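PDB 3JUU: porphyranase B from Zobellia galactanivorans, which cleaves the sulfated red-algal polysaccharide porphyran at its beta-1,4 linkages between D-galactose and L-galactose-6-sulfate, releasing mostly disaccharides. Local coordinates for residues Cys137-Glu148 against Thr166-Pro177. Sequence-based numbering, arbitrary orientation.
With SO4 (sulfate ion), chain G.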
ATOM      1  N   CYS A 137      13.820 -16.996 -13.071  1.00 15.23           N
ATOM      2  CA  CYS A 137      12.684 -17.203 -12.135  1.00 16.08           C
ATOM      3  C   CYS A 137      12.232 -15.934 -11.359  1.00 15.05           C
ATOM      4  O   CYS A 137      11.093 -15.908 -10.849  1.00 15.24           O
ATOM      5  CB  CYS A 137      13.053 -18.311 -11.151  1.00 17.16           C
ATOM      6  SG  CYS A 137      13.113 -19.953 -12.009  1.00 24.60           S
ATOM      7  N   ASP A 138      13.072 -14.912 -11.301  1.00 13.70           N
ATOM      8  CA  ASP A 138      12.682 -13.631 -10.663  1.00 14.01           C
ATOM      9  C   ASP A 138      11.595 -12.871 -11.384  1.00 13.29           C
ATOM     10  O   ASP A 138      11.109 -11.875 -10.874  1.00 13.65           O
ATOM     11  CB  ASP A 138      13.875 -12.710 -10.462  1.00 15.02           C
ATOM     12  CG  ASP A 138      14.911 -13.264  -9.446  1.00 18.62           C
ATOM     13  OD1 ASP A 138      14.628 -14.234  -8.687  1.00 16.58           O
ATOM     14  OD2 ASP A 138      15.967 -12.660  -9.441  1.00 19.58           O
ATOM     15  N   LYS A 139      11.139 -13.365 -12.545  1.00 12.43           N
ATOM     16  CA  LYS A 139       9.984 -12.785 -13.241  1.00 11.77           C
ATOM     17  C   LYS A 139       8.672 -13.109 -12.511  1.00 12.04           C
ATOM     18  O   LYS A 139       7.630 -12.542 -12.834  1.00 13.12           O
ATOM     19  CB  LYS A 139       9.913 -13.342 -14.707  1.00 13.69           C
ATOM     20  CG  LYS A 139      11.065 -12.802 -15.636  1.00 12.14           C
ATOM     21  CD  LYS A 139      10.844 -13.328 -17.109  1.00 14.16           C
ATOM     22  CE  LYS A 139      12.145 -13.506 -17.830  1.00 12.76           C
ATOM     23  NZ  LYS A 139      12.816 -12.122 -18.005  1.00 16.88           N
ATOM     24  N   ARG A 140       8.685 -14.079 -11.595  1.00 12.10           N
ATOM     25  CA  ARG A 140       7.500 -14.410 -10.763  1.00 11.45           C
ATOM     26  C   ARG A 140       7.207 -13.149  -9.930  1.00 11.76           C
ATOM     27  O   ARG A 140       8.063 -12.303  -9.753  1.00 13.55           O
ATOM     28  CB  ARG A 140       7.806 -15.577  -9.802  1.00 11.79           C
ATOM     29  CG  ARG A 140       8.922 -15.238  -8.818  1.00 10.97           C
ATOM     30  CD  ARG A 140       9.431 -16.547  -8.146  1.00 11.32           C
ATOM     31  NE  ARG A 140      10.612 -16.306  -7.307  1.00 13.79           N
ATOM     32  CZ  ARG A 140      10.625 -15.962  -6.010  1.00 13.21           C
ATOM     33  NH1 ARG A 140       9.528 -15.817  -5.308  1.00 11.69           N
ATOM     34  NH2 ARG A 140      11.790 -15.747  -5.408  1.00 12.56           N
ATOM     35  N   THR A 141       5.960 -13.045  -9.458  1.00 11.34           N
ATOM     36  CA  THR A 141       5.510 -11.900  -8.673  1.00 11.37           C
ATOM     37  C   THR A 141       5.569 -12.221  -7.201  1.00 10.46           C
ATOM     38  O   THR A 141       5.128 -13.309  -6.786  1.00 10.17           O
ATOM     39  CB  THR A 141       4.060 -11.589  -9.039  1.00 12.97           C
ATOM     40  OG1 THR A 141       4.067 -11.218 -10.427  1.00 15.58           O
ATOM     41  CG2 THR A 141       3.536 -10.378  -8.204  1.00  9.00           C
ATOM     42  N   THR A 142       6.006 -11.248  -6.419  1.00 10.88           N
ATOM     43  CA  THR A 142       5.954 -11.329  -4.983  1.00  9.28           C
ATOM     44  C   THR A 142       5.324  -9.973  -4.616  1.00 11.59           C
ATOM     45  O   THR A 142       5.751  -8.933  -5.042  1.00 11.53           O
ATOM     46  CB  THR A 142       7.378 -11.437  -4.308  1.00 11.95           C
ATOM     47  OG1 THR A 142       8.205 -10.311  -4.682  1.00 11.25           O
ATOM     48  CG2 THR A 142       8.081 -12.694  -4.678  1.00  9.75           C
ATOM     49  N   GLU A 143       4.237 -10.024  -3.846  1.00 11.13           N
ATOM     50  CA  GLU A 143       3.551  -8.795  -3.402  1.00 10.81           C
ATOM     51  C   GLU A 143       3.404  -8.891  -1.909  1.00 11.00           C
ATOM     52  O   GLU A 143       2.926  -9.903  -1.403  1.00  9.46           O
ATOM     53  CB  GLU A 143       2.149  -8.741  -4.078  1.00 10.71           C
ATOM     54  CG  GLU A 143       1.320  -7.502  -3.592  1.00  7.96           C
ATOM     55  CD  GLU A 143      -0.079  -7.507  -4.247  1.00 11.18           C
ATOM     56  OE1 GLU A 143      -0.339  -8.284  -5.210  1.00 12.11           O
ATOM     57  OE2 GLU A 143      -0.938  -6.739  -3.752  1.00 11.17           O
ATOM     58  N   LEU A 144       3.787  -7.810  -1.217  1.00  9.45           N
ATOM     59  CA  LEU A 144       3.721  -7.728   0.258  1.00 10.07           C
ATOM     60  C   LEU A 144       2.782  -6.524   0.601  1.00  9.49           C
ATOM     61  O   LEU A 144       3.141  -5.369   0.497  1.00  7.08           O
ATOM     62  CB  LEU A 144       5.178  -7.524   0.807  1.00 10.56           C
ATOM     63  CG  LEU A 144       5.423  -7.839   2.313  1.00  8.81           C
ATOM     64  CD1 LEU A 144       6.861  -7.519   2.685  1.00 10.78           C
ATOM     65  CD2 LEU A 144       4.423  -7.084   3.234  1.00  7.10           C
ATOM     66  N   ASP A 145       1.548  -6.841   0.983  1.00  9.01           N
ATOM     67  CA  ASP A 145       0.540  -5.814   1.362  1.00  8.40           C
ATOM     68  C   ASP A 145       0.600  -5.490   2.847  1.00  8.33           C
ATOM     69  O   ASP A 145       0.388  -6.363   3.707  1.00  8.55           O
ATOM     70  CB  ASP A 145      -0.852  -6.353   0.979  1.00  8.89           C
ATOM     71  CG  ASP A 145      -0.909  -6.705  -0.500  1.00 11.82           C
ATOM     72  OD1 ASP A 145      -0.677  -5.785  -1.336  1.00  9.86           O
ATOM     73  OD2 ASP A 145      -1.100  -7.890  -0.823  1.00 11.72           O
ATOM     74  N   ILE A 146       0.875  -4.225   3.151  1.00  7.53           N
ATOM     75  CA  ILE A 146       1.103  -3.865   4.516  1.00  8.38           C
ATOM     76  C   ILE A 146      -0.235  -3.460   5.100  1.00  9.14           C
ATOM     77  O   ILE A 146      -0.654  -3.931   6.190  1.00  9.10           O
ATOM     78  CB  ILE A 146       2.185  -2.755   4.628  1.00  7.93           C
ATOM     79  CG1 ILE A 146       3.427  -3.221   3.963  1.00  8.38           C
ATOM     80  CG2 ILE A 146       2.375  -2.293   6.134  1.00  7.34           C
ATOM     81  CD1 ILE A 146       4.331  -2.149   3.596  1.00 10.81           C
ATOM     82  N   GLN A 147      -0.976  -2.581   4.371  1.00  7.32           N
ATOM     83  CA  GLN A 147      -2.336  -2.311   4.776  1.00  8.24           C
ATOM     84  C   GLN A 147      -3.202  -2.140   3.519  1.00  8.48           C
ATOM     85  O   GLN A 147      -2.811  -1.444   2.561  1.00  9.08           O
ATOM     86  CB  GLN A 147      -2.419  -1.036   5.667  1.00  7.57           C
ATOM     87  CG  GLN A 147      -3.785  -0.407   5.884  1.00 10.00           C
ATOM     88  CD  GLN A 147      -4.780  -1.301   6.644  1.00 11.81           C
ATOM     89  OE1 GLN A 147      -4.720  -2.530   6.516  1.00  8.75           O
ATOM     90  NE2 GLN A 147      -5.698  -0.699   7.441  1.00  9.25           N
ATOM     91  N   GLU A 148      -4.365  -2.768   3.517  1.00  9.16           N
ATOM     92  CA  GLU A 148      -5.390  -2.464   2.499  1.00  8.23           C
ATOM     93  C   GLU A 148      -6.669  -2.214   3.273  1.00  9.37           C
ATOM     94  O   GLU A 148      -6.991  -2.933   4.214  1.00  9.90           O
ATOM     95  CB  GLU A 148      -5.616  -3.619   1.516  1.00  9.92           C
ATOM     96  CG  GLU A 148      -4.412  -3.870   0.623  1.00 10.24           C
ATOM     97  CD  GLU A 148      -4.627  -5.022  -0.295  1.00 14.02           C
ATOM     98  OE1 GLU A 148      -5.352  -4.785  -1.310  1.00 13.69           O
ATOM     99  OE2 GLU A 148      -4.078  -6.125   0.015  1.00 11.04           O
ATOM    100  N   THR A 166      -9.855  -2.786  10.329  1.00 10.16           N
ATOM    101  CA  THR A 166      -8.795  -3.724  10.595  1.00  9.94           C
ATOM    102  C   THR A 166      -7.512  -3.320   9.839  1.00 10.84           C
ATOM    103  O   THR A 166      -7.554  -2.624   8.812  1.00 10.38           O
ATOM    104  CB  THR A 166      -9.266  -5.152  10.220  1.00 10.97           C
ATOM    105  OG1 THR A 166      -9.893  -5.071   8.951  1.00 14.19           O
ATOM    106  CG2 THR A 166     -10.407  -5.648  11.184  1.00  8.64           C
ATOM    107  N   MET A 167      -6.373  -3.791  10.316  1.00  9.75           N
ATOM    108  CA  MET A 167      -5.182  -3.850   9.453  1.00  8.79           C
ATOM    109  C   MET A 167      -5.216  -5.182   8.710  1.00  9.94           C
ATOM    110  O   MET A 167      -5.170  -6.262   9.306  1.00  9.20           O
ATOM    111  CB  MET A 167      -3.886  -3.754  10.298  1.00 10.31           C
ATOM    112  CG  MET A 167      -2.645  -3.657   9.405  1.00  7.44           C
ATOM    113  SD  MET A 167      -1.199  -3.514  10.544  1.00  8.78           S
ATOM    114  CE  MET A 167       0.155  -3.638   9.412  1.00  9.70           C
ATOM    115  N   ASN A 168      -5.317  -5.111   7.394  1.00  8.47           N
ATOM    116  CA  ASN A 168      -5.478  -6.250   6.536  1.00  8.17           C
ATOM    117  C   ASN A 168      -4.181  -6.344   5.778  1.00  8.67           C
ATOM    118  O   ASN A 168      -3.912  -5.480   4.914  1.00  9.33           O
ATOM    119  CB  ASN A 168      -6.602  -5.880   5.537  1.00  8.83           C
ATOM    120  CG  ASN A 168      -7.899  -5.720   6.252  1.00  9.74           C
ATOM    121  OD1 ASN A 168      -8.286  -6.603   6.993  1.00 12.33           O
ATOM    122  ND2 ASN A 168      -8.520  -4.560   6.116  1.00  9.55           N
ATOM    123  N   SER A 169      -3.357  -7.361   6.114  1.00  7.87           N
ATOM    124  CA  SER A 169      -2.018  -7.495   5.508  1.00  7.76           C
ATOM    125  C   SER A 169      -1.982  -8.790   4.749  1.00  8.53           C
ATOM    126  O   SER A 169      -2.875  -9.690   4.944  1.00 11.11           O
ATOM    127  CB  SER A 169      -0.943  -7.554   6.593  1.00  7.03           C
ATOM    128  OG  SER A 169      -1.021  -6.365   7.437  1.00  9.18           O
ATOM    129  N   ASN A 170      -1.075  -8.886   3.791  1.00  9.08           N
ATOM    130  CA  ASN A 170      -1.067 -10.080   2.931  1.00 10.03           C
ATOM    131  C   ASN A 170       0.263 -10.314   2.285  1.00 10.00           C
ATOM    132  O   ASN A 170       1.144  -9.424   2.253  1.00 10.08           O
ATOM    133  CB  ASN A 170      -2.206  -9.980   1.861  1.00  8.43           C
ATOM    134  CG  ASN A 170      -2.843 -11.350   1.533  1.00 14.37           C
ATOM    135  OD1 ASN A 170      -2.158 -12.374   1.549  1.00 11.88           O
ATOM    136  ND2 ASN A 170      -4.128 -11.351   1.179  1.00 12.04           N
ATOM    137  N   THR A 171       0.475 -11.542   1.799  1.00  8.70           N
ATOM    138  CA  THR A 171       1.740 -11.834   1.034  1.00  9.36           C
ATOM    139  C   THR A 171       1.285 -12.744  -0.105  1.00  9.25           C
ATOM    140  O   THR A 171       0.519 -13.671   0.124  1.00 11.68           O
ATOM    141  CB  THR A 171       2.864 -12.539   1.905  1.00 10.85           C
ATOM    142  OG1 THR A 171       2.297 -13.725   2.490  1.00 11.96           O
ATOM    143  CG2 THR A 171       3.410 -11.577   3.131  1.00 11.20           C
ATOM    144  N   HIS A 172       1.678 -12.453  -1.331  1.00 10.29           N
ATOM    145  CA  HIS A 172       1.210 -13.206  -2.468  1.00  9.54           C
ATOM    146  C   HIS A 172       2.381 -13.686  -3.284  1.00 10.19           C
ATOM    147  O   HIS A 172       3.322 -12.923  -3.497  1.00 11.89           O
ATOM    148  CB  HIS A 172       0.383 -12.329  -3.434  1.00  8.63           C
ATOM    149  CG  HIS A 172      -0.835 -11.743  -2.809  1.00 12.01           C
ATOM    150  ND1 HIS A 172      -1.956 -12.501  -2.539  1.00 14.93           N
ATOM    151  CD2 HIS A 172      -1.098 -10.497  -2.340  1.00 11.92           C
ATOM    152  CE1 HIS A 172      -2.894 -11.724  -2.027  1.00 16.83           C
ATOM    153  NE2 HIS A 172      -2.398 -10.506  -1.891  1.00 13.43           N
ATOM    154  N   SER A 173       2.235 -14.899  -3.822  1.00 10.23           N
ATOM    155  CA  SER A 173       3.175 -15.409  -4.822  1.00 11.06           C
ATOM    156  C   SER A 173       2.303 -15.803  -6.025  1.00 12.06           C
ATOM    157  O   SER A 173       1.340 -16.582  -5.893  1.00 12.90           O
ATOM    158  CB  SER A 173       3.913 -16.639  -4.257  1.00 10.88           C
ATOM    159  OG  SER A 173       4.520 -17.336  -5.362  1.00 11.73           O
ATOM    160  N   ARG A 174       2.626 -15.298  -7.208  1.00 11.44           N
ATOM    161  CA  ARG A 174       1.859 -15.652  -8.425  1.00 13.08           C
ATOM    162  C   ARG A 174       2.651 -15.447  -9.696  1.00 13.01           C
ATOM    163  O   ARG A 174       3.837 -15.009  -9.609  1.00 11.03           O
ATOM    164  CB  ARG A 174       0.552 -14.872  -8.525  1.00 12.74           C
ATOM    165  CG  ARG A 174       0.770 -13.295  -8.525  1.00 13.38           C
ATOM    166  CD  ARG A 174      -0.566 -12.540  -8.784  1.00 14.80           C
ATOM    167  NE  ARG A 174      -0.301 -11.109  -8.791  1.00 14.42           N
ATOM    168  CZ  ARG A 174      -0.184 -10.371  -7.694  1.00 16.31           C
ATOM    169  NH1 ARG A 174      -0.365 -10.899  -6.462  1.00 15.69           N
ATOM    170  NH2 ARG A 174       0.107  -9.106  -7.835  1.00 10.16           N
ATOM    171  N   ASN A 175       2.021 -15.684 -10.879  1.00 14.42           N
ATOM    172  CA  ASN A 175       2.764 -15.463 -12.157  1.00 14.72           C
ATOM    173  C   ASN A 175       4.083 -16.243 -12.239  1.00 15.37           C
ATOM    174  O   ASN A 175       5.143 -15.770 -12.752  1.00 13.97           O
ATOM    175  CB  ASN A 175       3.011 -13.976 -12.440  1.00 15.88           C
ATOM    176  CG  ASN A 175       1.757 -13.174 -12.479  1.00 19.34           C
ATOM    177  OD1 ASN A 175       0.727 -13.659 -12.947  1.00 21.86           O
ATOM    178  ND2 ASN A 175       1.803 -11.947 -11.913  1.00 17.42           N
ATOM    179  N   ILE A 176       4.089 -17.471 -11.725  1.00 15.33           N
ATOM    180  CA  ILE A 176       5.382 -18.129 -11.622  1.00 16.38           C
ATOM    181  C   ILE A 176       5.738 -18.815 -12.978  1.00 17.08           C
ATOM    182  O   ILE A 176       4.889 -19.575 -13.523  1.00 18.08           O
ATOM    183  CB  ILE A 176       5.367 -19.187 -10.501  1.00 17.58           C
ATOM    184  CG1 ILE A 176       5.158 -18.506  -9.135  1.00 15.73           C
ATOM    185  CG2 ILE A 176       6.640 -20.093 -10.499  1.00 16.43           C
ATOM    186  CD1 ILE A 176       4.363 -19.445  -8.318  1.00 20.87           C
ATOM    187  N   PRO A 177       6.952 -18.550 -13.525  1.00 18.12           N
ATOM    188  CA  PRO A 177       7.300 -19.180 -14.821  1.00 19.97           C
ATOM    189  C   PRO A 177       7.337 -20.703 -14.714  1.00 22.27           C
ATOM    190  O   PRO A 177       7.828 -21.253 -13.719  1.00 23.42           O
ATOM    191  CB  PRO A 177       8.724 -18.677 -15.113  1.00 17.64           C
ATOM    192  CG  PRO A 177       8.789 -17.341 -14.341  1.00 18.05           C
ATOM    193  CD  PRO A 177       7.982 -17.589 -13.087  1.00 16.92           C
TER
HETATM  194  S   SO4 G   7       0.045  -8.516 -11.527  1.00 22.14           S
HETATM  195  O1  SO4 G   7      -1.081  -7.690 -11.789  1.00 27.40           O
HETATM  196  O2  SO4 G   7       0.872  -8.005 -10.447  1.00 19.49           O
HETATM  197  O3  SO4 G   7      -0.459  -9.888 -11.345  1.00 20.81           O
HETATM  198  O4  SO4 G   7       0.974  -8.284 -12.611  1.00 25.44           O
HETATM  199  O   HOH W   1       6.616 -15.694  -6.244  1.00 14.82           O
HETATM  200  O   HOH W   2      -3.898  -6.947   2.572  1.00 11.43           O
HETATM  201  O   HOH W   3      -4.136  -8.177  -1.498  1.00 27.44           O
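Gln-147 NE2 donates to Thr-166 O at 3.0 Å, while OE1 of the same side chain accepts the backbone N of Asn-168, so both ends of that amide are spent on the neighbouring strand. Asn-168 answers in kind, its ND2 giving a bond of 2.9 Å to Glu-148 O. These side-chain bonds hold strand 166-174 to strand 141-150 where the latter turns at a classic beta bulge, Ile-146 and Gln-147 both facing Phe-125 of strand 122-128; there Ser-169 OG donates to Ile-146 O. From Asn-170 on, the strands run antiparallel in regular register, with Thr-171 and Leu-144 on the face toward strand 213-218 and His-172 among the acids of the cleft. The His-172 ring, held at ND1 by Ser-186, turns its edge to Asp-145, CD2 lying 3.0 Å from OD2. A water joins its NE2 to Glu-148 OE2, linking the two strands across the catalytic site. Arg-174 leaves the backbone with CG between N and the carbonyl carbon (chi1 58°), then runs extended beside Thr-141, whose CG2 lies over one guanidinium face. NH2 and NH1 both hold Glu-143 OE1, at 2.8 and 2.9 Å, the carboxylate standing nearly perpendicular to the guanidinium (85°). NE and NH2 also bind the sulfate ion, and Asn-175 ND2 is shared between that ion and Thr-141 OG1. A methionine in place of Arg-174 would probably leave Glu-143 OE1 without its salt bridge and its carboxylate freer to turn. In this jelly-roll GH16 enzyme the two-pronged grip on OE1 probably fixes the rotation of Glu-143, the likely nucleophile, with Glu-148, the likely proton donor, on the same strand.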